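Local coordinates for StiE protein (Stigmatella aurantiaca, PDB 6ECX), which is a multidomain polyketide synthase protein whose O-methyltransferase domain, the part described here, binds S-adenosylmethionine, at residues W40-R54 with E237-F251. Sequence-based numbering, arbitrary orientation.
Sequences WGVFQEIVPGFSWIR and EVANCLHNPDYAAQF
The Phe43 backbone is held by two bonds, from its N to Glu237 O and from Asn240 ND2 to its O. Phe43 N lies 3.1 Å from Glu237 O. Cys241 N donates to the same oxygen as part of the helix, from the opposite face of the carbonyl plane. The bond from Asn240 ND2 to Phe43 O is also 3.1 Å, nearly straight at 163°. CG anti to the carbonyl carbon (chi1 -74°) points the Asn240 amide at Phe43 O, which lies almost in its plane, and Arg279 takes its OD1.

A second polar cluster centres on Gln250 OE1. Ser51 OG donates to it at 2.6 Å, in the carbonyl plane. Asn244 ND2 donates from above that plane. Ser51 OG also accepts from Arg54 N as the N-cap of helix 52-57. The Gln250 amide stacks on one face of the Arg54 guanidinium, their planes 10° apart.

In this Rossmann-like methyltransferase domain, Phe43 and Trp52 fit between helix 235-242 and helix 64-80, where they touch Ala72 and Leu69. The Trp40 side chain lies about 6 Å from the bound S-adenosylmethionine.

Apolar and ring contacts follow. Cys241 CA lies over one face of the Phe43 ring, 4.0 Å from its centroid. Cys241 SG fits between Phe43 and Trp52, oblique to both rings. Leu242 CD2 packs over a face of Trp52. Ile53 CD1 packs against Tyr247 CE1. Ile46 CD1 sits 3.6 Å from the centroid of the His243 ring, almost directly above it, while Tyr275 binds His243 ND1.

Waters bridge the backbones. One accepts from Trp52 N and donates to Cys241 O and His243 O. Another links Val47 N to Asn240 O.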
# COMPACT_ATOMS: atom_id res chain seq x y z
N TRP A 40 4.79 -6.56 -0.70
CA TRP A 40 5.75 -7.45 -1.34
C TRP A 40 5.74 -7.19 -2.84
O TRP A 40 4.68 -7.18 -3.46
CB TRP A 40 5.42 -8.90 -0.96
CG TRP A 40 5.50 -9.06 0.55
CD1 TRP A 40 6.64 -9.12 1.30
CD2 TRP A 40 4.40 -9.10 1.49
NE1 TRP A 40 6.33 -9.23 2.63
CE2 TRP A 40 4.97 -9.22 2.78
CE3 TRP A 40 3.01 -9.07 1.37
CZ2 TRP A 40 4.19 -9.31 3.93
CZ3 TRP A 40 2.24 -9.16 2.52
CH2 TRP A 40 2.83 -9.28 3.78
N GLY A 41 6.94 -7.00 -3.41
CA GLY A 41 7.14 -6.04 -4.49
C GLY A 41 7.34 -6.41 -5.95
O GLY A 41 6.85 -7.42 -6.45
N VAL A 42 8.07 -5.53 -6.65
CA VAL A 42 8.09 -5.48 -8.11
C VAL A 42 9.24 -6.34 -8.63
O VAL A 42 10.42 -5.98 -8.49
CB VAL A 42 8.20 -4.03 -8.60
CG1 VAL A 42 8.52 -3.96 -10.09
CG2 VAL A 42 6.92 -3.27 -8.29
N PHE A 43 8.90 -7.49 -9.20
CA PHE A 43 9.85 -8.30 -9.97
C PHE A 43 9.66 -7.94 -11.44
O PHE A 43 8.62 -8.23 -12.03
CB PHE A 43 9.61 -9.79 -9.75
CG PHE A 43 10.31 -10.37 -8.53
CD1 PHE A 43 10.26 -9.73 -7.31
CD2 PHE A 43 10.99 -11.57 -8.61
CE1 PHE A 43 10.89 -10.26 -6.20
CE2 PHE A 43 11.61 -12.11 -7.49
CZ PHE A 43 11.57 -11.45 -6.29
N GLN A 44 10.67 -7.29 -12.03
CA GLN A 44 10.57 -6.92 -13.44
C GLN A 44 10.40 -8.15 -14.32
O GLN A 44 9.68 -8.12 -15.33
CB GLN A 44 11.78 -6.09 -13.87
CG GLN A 44 12.02 -4.81 -13.07
CD GLN A 44 12.96 -5.02 -11.88
OE1 GLN A 44 13.13 -6.15 -11.40
NE2 GLN A 44 13.58 -3.94 -11.42
N GLU A 45 11.06 -9.25 -13.95
CA GLU A 45 10.90 -10.53 -14.61
C GLU A 45 10.84 -11.64 -13.57
O GLU A 45 11.28 -11.47 -12.43
CB GLU A 45 12.04 -10.82 -15.60
CG GLU A 45 12.08 -9.91 -16.83
CD GLU A 45 10.85 -10.05 -17.71
OE1 GLU A 45 10.21 -11.13 -17.68
OE2 GLU A 45 10.51 -9.08 -18.42
N ILE A 46 10.26 -12.78 -13.96
CA ILE A 46 10.37 -13.98 -13.15
C ILE A 46 11.84 -14.34 -13.00
O ILE A 46 12.59 -14.37 -13.98
CB ILE A 46 9.58 -15.13 -13.80
CG1 ILE A 46 8.07 -14.86 -13.71
CG2 ILE A 46 9.97 -16.49 -13.18
CD1 ILE A 46 7.25 -15.73 -14.65
N VAL A 47 12.26 -14.59 -11.77
CA VAL A 47 13.63 -15.06 -11.54
C VAL A 47 13.55 -16.53 -11.14
O VAL A 47 13.01 -16.86 -10.06
CB VAL A 47 14.37 -14.20 -10.51
CG1 VAL A 47 14.65 -12.81 -11.09
CG2 VAL A 47 13.56 -14.05 -9.27
N PRO A 48 14.02 -17.45 -11.98
CA PRO A 48 13.82 -18.88 -11.70
C PRO A 48 14.42 -19.27 -10.36
O PRO A 48 15.49 -18.79 -9.98
CB PRO A 48 14.53 -19.57 -12.87
CG PRO A 48 14.53 -18.55 -13.96
CD PRO A 48 14.69 -17.23 -13.27
N GLY A 49 13.69 -20.11 -9.63
CA GLY A 49 14.13 -20.57 -8.34
C GLY A 49 13.85 -19.65 -7.17
O GLY A 49 14.00 -20.08 -6.03
N PHE A 50 13.46 -18.39 -7.40
CA PHE A 50 13.07 -17.57 -6.27
C PHE A 50 11.72 -18.02 -5.75
O PHE A 50 10.79 -18.30 -6.52
CB PHE A 50 13.00 -16.09 -6.62
CG PHE A 50 12.36 -15.24 -5.54
CD1 PHE A 50 13.11 -14.80 -4.47
CD2 PHE A 50 11.01 -14.93 -5.59
CE1 PHE A 50 12.52 -14.03 -3.47
CE2 PHE A 50 10.42 -14.17 -4.60
CZ PHE A 50 11.17 -13.73 -3.54
N SER A 51 11.61 -18.10 -4.43
CA SER A 51 10.40 -18.55 -3.76
C SER A 51 10.03 -17.50 -2.73
O SER A 51 10.66 -17.40 -1.67
CB SER A 51 10.60 -19.91 -3.11
OG SER A 51 9.53 -20.19 -2.24
N TRP A 52 9.02 -16.69 -3.05
CA TRP A 52 8.50 -15.73 -2.09
C TRP A 52 8.04 -16.44 -0.81
O TRP A 52 8.25 -15.94 0.30
CB TRP A 52 7.37 -14.93 -2.72
CG TRP A 52 6.77 -13.93 -1.81
CD1 TRP A 52 7.24 -12.68 -1.56
CD2 TRP A 52 5.58 -14.09 -1.02
NE1 TRP A 52 6.41 -12.04 -0.65
CE2 TRP A 52 5.39 -12.89 -0.31
CE3 TRP A 52 4.67 -15.14 -0.85
CZ2 TRP A 52 4.32 -12.70 0.56
CZ3 TRP A 52 3.60 -14.95 0.03
CH2 TRP A 52 3.44 -13.74 0.72
N ILE A 53 7.44 -17.62 -0.96
CA ILE A 53 6.90 -18.31 0.21
C ILE A 53 8.02 -18.76 1.13
O ILE A 53 7.93 -18.61 2.36
CB ILE A 53 5.98 -19.46 -0.24
CG1 ILE A 53 5.06 -19.90 0.91
CG2 ILE A 53 6.75 -20.65 -0.80
CD1 ILE A 53 3.98 -18.89 1.19
N ARG A 54 9.12 -19.28 0.58
CA ARG A 54 10.23 -19.72 1.42
C ARG A 54 10.95 -18.53 2.04
O ARG A 54 11.35 -18.58 3.21
CB ARG A 54 11.21 -20.59 0.63
CG ARG A 54 10.63 -21.92 0.16
CD ARG A 54 11.64 -22.78 -0.59
NE ARG A 54 11.25 -24.19 -0.53
CZ ARG A 54 11.79 -25.17 -1.26
NH1 ARG A 54 12.76 -24.92 -2.12
NH2 ARG A 54 11.35 -26.41 -1.12
N GLU A 237 4.21 -7.43 -12.36
CA GLU A 237 5.46 -7.55 -11.62
C GLU A 237 5.23 -8.06 -10.21
O GLU A 237 6.10 -8.74 -9.65
CB GLU A 237 6.19 -6.21 -11.59
CG GLU A 237 6.70 -5.77 -12.97
CD GLU A 237 5.59 -5.33 -13.91
OE1 GLU A 237 4.56 -4.82 -13.42
OE2 GLU A 237 5.75 -5.49 -15.14
N VAL A 238 4.10 -7.71 -9.61
CA VAL A 238 3.72 -8.31 -8.34
C VAL A 238 3.46 -9.80 -8.51
O VAL A 238 3.93 -10.63 -7.72
CB VAL A 238 2.50 -7.55 -7.77
CG1 VAL A 238 1.77 -8.40 -6.76
CG2 VAL A 238 2.96 -6.25 -7.12
N ALA A 239 2.76 -10.16 -9.59
CA ALA A 239 2.53 -11.58 -9.88
C ALA A 239 3.85 -12.30 -10.17
O ALA A 239 4.01 -13.47 -9.81
CB ALA A 239 1.57 -11.72 -11.06
N ASN A 240 4.80 -11.62 -10.81
CA ASN A 240 6.13 -12.20 -10.99
C ASN A 240 6.78 -12.51 -9.65
O ASN A 240 7.55 -13.48 -9.53
CB ASN A 240 7.04 -11.26 -11.79
CG ASN A 240 6.70 -11.21 -13.26
OD1 ASN A 240 5.97 -12.06 -13.79
ND2 ASN A 240 7.24 -10.20 -13.94
N CYS A 241 6.53 -11.68 -8.64
CA CYS A 241 7.12 -11.93 -7.33
C CYS A 241 6.55 -13.20 -6.70
O CYS A 241 7.28 -13.97 -6.06
CB CYS A 241 6.89 -10.72 -6.41
SG CYS A 241 7.57 -10.91 -4.74
N LEU A 242 5.25 -13.45 -6.90
CA LEU A 242 4.57 -14.60 -6.32
C LEU A 242 4.71 -15.85 -7.17
O LEU A 242 4.25 -16.92 -6.74
CB LEU A 242 3.09 -14.27 -6.12
CG LEU A 242 2.83 -13.05 -5.24
CD1 LEU A 242 1.35 -12.77 -5.11
CD2 LEU A 242 3.47 -13.28 -3.89
N HIS A 243 5.32 -15.76 -8.34
CA HIS A 243 5.44 -16.90 -9.24
C HIS A 243 6.23 -18.04 -8.59
O HIS A 243 7.35 -17.84 -8.11
CB HIS A 243 6.11 -16.47 -10.54
CG HIS A 243 6.05 -17.50 -11.62
ND1 HIS A 243 4.90 -17.75 -12.35
CD2 HIS A 243 6.99 -18.35 -12.10
CE1 HIS A 243 5.14 -18.71 -13.22
NE2 HIS A 243 6.40 -19.09 -13.09
N ASN A 244 5.64 -19.23 -8.57
CA ASN A 244 6.21 -20.40 -7.89
C ASN A 244 5.64 -21.64 -8.57
O ASN A 244 4.53 -22.08 -8.23
CB ASN A 244 5.90 -20.39 -6.40
CG ASN A 244 6.73 -21.40 -5.61
OD1 ASN A 244 6.99 -22.53 -6.06
ND2 ASN A 244 7.16 -21.00 -4.41
N PRO A 245 6.35 -22.22 -9.53
CA PRO A 245 5.84 -23.43 -10.21
C PRO A 245 5.74 -24.65 -9.30
O PRO A 245 5.07 -25.62 -9.69
CB PRO A 245 6.85 -23.67 -11.34
CG PRO A 245 7.64 -22.42 -11.46
CD PRO A 245 7.63 -21.77 -10.11
N ASP A 246 6.38 -24.64 -8.13
CA ASP A 246 6.33 -25.76 -7.19
C ASP A 246 5.67 -25.35 -5.88
O ASP A 246 5.95 -25.92 -4.82
CB ASP A 246 7.73 -26.32 -6.93
CG ASP A 246 7.72 -27.78 -6.51
OD1 ASP A 246 7.30 -28.63 -7.31
OD2 ASP A 246 8.14 -28.07 -5.37
N TYR A 247 4.78 -24.35 -5.94
CA TYR A 247 4.19 -23.77 -4.74
C TYR A 247 3.47 -24.81 -3.89
O TYR A 247 3.45 -24.69 -2.66
CB TYR A 247 3.21 -22.65 -5.11
CG TYR A 247 2.46 -22.07 -3.92
CD1 TYR A 247 2.97 -21.00 -3.20
CD2 TYR A 247 1.24 -22.61 -3.51
CE1 TYR A 247 2.29 -20.48 -2.11
CE2 TYR A 247 0.55 -22.10 -2.43
CZ TYR A 247 1.08 -21.03 -1.73
OH TYR A 247 0.40 -20.52 -0.65
N ALA A 248 2.85 -25.80 -4.52
CA ALA A 248 2.10 -26.80 -3.78
C ALA A 248 3.01 -27.59 -2.84
O ALA A 248 2.82 -27.60 -1.62
CB ALA A 248 1.37 -27.74 -4.75
N ALA A 249 4.03 -28.25 -3.40
CA ALA A 249 4.96 -29.01 -2.56
C ALA A 249 5.84 -28.10 -1.71
O ALA A 249 6.36 -28.56 -0.69
CB ALA A 249 5.83 -29.92 -3.43
N GLN A 250 6.02 -26.83 -2.08
CA GLN A 250 6.75 -25.93 -1.20
C GLN A 250 5.92 -25.56 0.02
O GLN A 250 6.43 -25.55 1.15
CB GLN A 250 7.20 -24.67 -1.95
CG GLN A 250 8.34 -24.92 -2.92
CD GLN A 250 9.13 -23.68 -3.24
OE1 GLN A 250 8.79 -22.57 -2.82
NE2 GLN A 250 10.22 -23.85 -3.99
N PHE A 251 4.63 -25.27 -0.18
CA PHE A 251 3.78 -24.84 0.93
C PHE A 251 3.54 -25.95 1.93
O PHE A 251 3.44 -25.69 3.14
CB PHE A 251 2.46 -24.30 0.39
CG PHE A 251 1.51 -23.85 1.46
CD1 PHE A 251 0.47 -24.67 1.88
CD2 PHE A 251 1.66 -22.62 2.07
CE1 PHE A 251 -0.41 -24.27 2.87
CE2 PHE A 251 0.79 -22.20 3.06
CZ PHE A 251 -0.24 -23.03 3.46
O HOH W 1 8.38 -5.93 -16.07
O HOH W 2 7.80 -9.94 -16.82
O HOH W 3 9.85 -14.95 -9.61
O HOH W 4 12.64 -22.30 -5.69
O HOH W 5 7.60 -16.86 -5.40
O HOH W 6 6.19 -18.16 -3.70